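Local structure of purine nucleoside phosphorylase (Schistosoma mansoni, 5KO5) at residues P56-K60 against E97-P101. The protein catalyses the reversible phosphorolysis of purine nucleosides to the free base and ribose 1-phosphate, and also binds cytosine. Residues are numbered along the deposited sequence; the frame is centred on the assembly and turned at random.
Sequences PNFPK and EIALP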
loop_
_atom_site.group_PDB
_atom_site.type_symbol
_atom_site.label_atom_id
_atom_site.label_comp_id
_atom_site.label_asym_id
_atom_site.label_seq_id
_atom_site.Cartn_x
_atom_site.Cartn_y
_atom_site.Cartn_z
ATOM N N PRO A 56 0.442 -31.552 -4.642
ATOM C CA PRO A 56 1.812 -31.024 -4.602
ATOM C C PRO A 56 1.846 -29.533 -4.897
ATOM O O PRO A 56 1.224 -29.049 -5.846
ATOM C CB PRO A 56 2.530 -31.819 -5.698
ATOM C CG PRO A 56 1.740 -33.063 -5.854
ATOM C CD PRO A 56 0.309 -32.694 -5.565
ATOM N N ASN A 57 2.551 -28.796 -4.044
ATOM C CA ASN A 57 2.833 -27.375 -4.170
ATOM C C ASN A 57 1.641 -26.478 -3.873
ATOM O O ASN A 57 1.777 -25.262 -4.023
ATOM C CB ASN A 57 3.429 -26.974 -5.532
ATOM C CG ASN A 57 4.687 -27.734 -5.842
ATOM O OD1 ASN A 57 5.538 -27.921 -4.970
ATOM N ND2 ASN A 57 4.806 -28.215 -7.074
ATOM N N PHE A 58 0.488 -27.010 -3.472
ATOM C CA PHE A 58 -0.601 -26.127 -3.101
ATOM C C PHE A 58 -0.277 -25.442 -1.777
ATOM O O PHE A 58 0.434 -26.000 -0.939
ATOM C CB PHE A 58 -1.926 -26.885 -3.004
ATOM C CG PHE A 58 -2.872 -26.571 -4.132
ATOM C CD1 PHE A 58 -2.484 -26.771 -5.448
ATOM C CD2 PHE A 58 -4.134 -26.052 -3.883
ATOM C CE1 PHE A 58 -3.340 -26.479 -6.502
ATOM C CE2 PHE A 58 -4.997 -25.750 -4.933
ATOM C CZ PHE A 58 -4.599 -25.964 -6.243
ATOM N N PRO A 59 -0.768 -24.220 -1.581
ATOM C CA PRO A 59 -0.458 -23.479 -0.348
ATOM C C PRO A 59 -1.009 -24.146 0.905
ATOM O O PRO A 59 -2.105 -24.712 0.905
ATOM C CB PRO A 59 -1.107 -22.108 -0.580
ATOM C CG PRO A 59 -2.041 -22.295 -1.732
ATOM C CD PRO A 59 -1.509 -23.412 -2.560
ATOM N N LYS A 60 -0.229 -24.061 1.978
ATOM C CA LYS A 60 -0.671 -24.543 3.279
ATOM C C LYS A 60 -1.717 -23.590 3.849
ATOM O O LYS A 60 -1.489 -22.381 3.924
ATOM C CB LYS A 60 0.533 -24.612 4.218
ATOM C CG LYS A 60 0.221 -25.107 5.624
ATOM C CD LYS A 60 1.508 -25.343 6.408
ATOM C CE LYS A 60 1.231 -25.886 7.798
ATOM N NZ LYS A 60 0.533 -27.202 7.751
ATOM N N GLU A 97 1.395 -17.880 -3.305
ATOM C CA GLU A 97 0.344 -18.786 -2.856
ATOM C C GLU A 97 -0.983 -18.468 -3.522
ATOM O O GLU A 97 -1.750 -19.376 -3.845
ATOM C CB GLU A 97 0.228 -18.720 -1.332
ATOM C CG GLU A 97 1.410 -19.380 -0.614
ATOM C CD GLU A 97 1.409 -19.145 0.892
ATOM O OE1 GLU A 97 1.274 -17.993 1.363
ATOM O OE2 GLU A 97 1.558 -20.137 1.632
ATOM N N ILE A 98 -1.266 -17.185 -3.755
ATOM C CA ILE A 98 -2.492 -16.829 -4.457
ATOM C C ILE A 98 -2.413 -17.265 -5.916
ATOM O O ILE A 98 -3.394 -17.765 -6.484
ATOM C CB ILE A 98 -2.742 -15.312 -4.342
ATOM C CG1 ILE A 98 -2.870 -14.886 -2.873
ATOM C CG2 ILE A 98 -3.938 -14.906 -5.220
ATOM C CD1 ILE A 98 -4.031 -15.541 -2.130
ATOM N N ALA A 99 -1.248 -17.068 -6.548
ATOM C CA ALA A 99 -1.161 -17.270 -7.988
ATOM C C ALA A 99 -1.150 -18.738 -8.376
ATOM O O ALA A 99 -1.669 -19.087 -9.443
ATOM C CB ALA A 99 0.080 -16.583 -8.551
ATOM N N LEU A 100 -0.568 -19.606 -7.550
ATOM C CA LEU A 100 -0.382 -20.986 -7.994
ATOM C C LEU A 100 -1.693 -21.674 -8.354
ATOM O O LEU A 100 -1.761 -22.286 -9.433
ATOM C CB LEU A 100 0.493 -21.785 -7.015
ATOM C CG LEU A 100 0.739 -23.211 -7.524
ATOM C CD1 LEU A 100 2.190 -23.645 -7.374
ATOM C CD2 LEU A 100 -0.188 -24.193 -6.823
ATOM N N PRO A 101 -2.749 -21.625 -7.535
ATOM C CA PRO A 101 -3.985 -22.326 -7.927
ATOM C C PRO A 101 -4.577 -21.847 -9.239
ATOM O O PRO A 101 -5.123 -22.666 -9.992
ATOM C CB PRO A 101 -4.923 -22.069 -6.738
ATOM C CG PRO A 101 -3.995 -21.937 -5.578
ATOM C CD PRO A 101 -2.829 -21.142 -6.142
HETATM O O HOH W 1 2.281 -22.579 1.569
HETATM O O HOH W 2 0.477 -20.553 4.038
#
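The ring of Phe58 has Pro101 over one face, with Pro101 CG 4.0 Å from Phe58 CE2 and Pro101 CB 3.9 Å from Phe58 CZ. Leu100 comes at the same ring obliquely, its CD2 methyl 3.7 Å from Phe58 CD1, and the ring of Tyr52 also meets it, the two planes inclined at about 40°. With chi1 at -177° the Leu100 side chain swings away from its own N and reaches the carbonyl of Asn57: CD2 lies 3.6 Å from Asn57 O, while CD1 also touches Asn57 CB. The side-chain nitrogen of Asn57, ND2, donates to Asn11 O on helix 9-23.

One turn back along the helix, the Pro59 ring rests on Glu97. Pro59 CB packs against the aliphatic part of that side chain, 3.7 Å from Glu97 CG, and Pro59 CG reaches the backbone oxygen of Glu97. Pro59 CD and Pro101 CG approach each other more loosely, at 4.2 Å.

No direct hydrogen bond joins the two segments; the polar link runs through water. Beyond CG the Glu97 chain is extended (chi2 172°), taking the carboxylate past the proline toward the Lys60 backbone. There OE2 accepts from two waters. One, 2.5 Å from Glu97 OE2, takes the N-H of Lys60; the other donates to Lys60 O as well, at 2.7 Å. The second carboxylate oxygen, OE1, accepts from Ser94 N, so both ends of the group are held.

Apolar packing, bridged by water at its Glu97 end, lays the loop between strands 47-51 and 69-75 along the first turns of helix 95-108, within the alpha/beta fold of the purine nucleoside phosphorylase family.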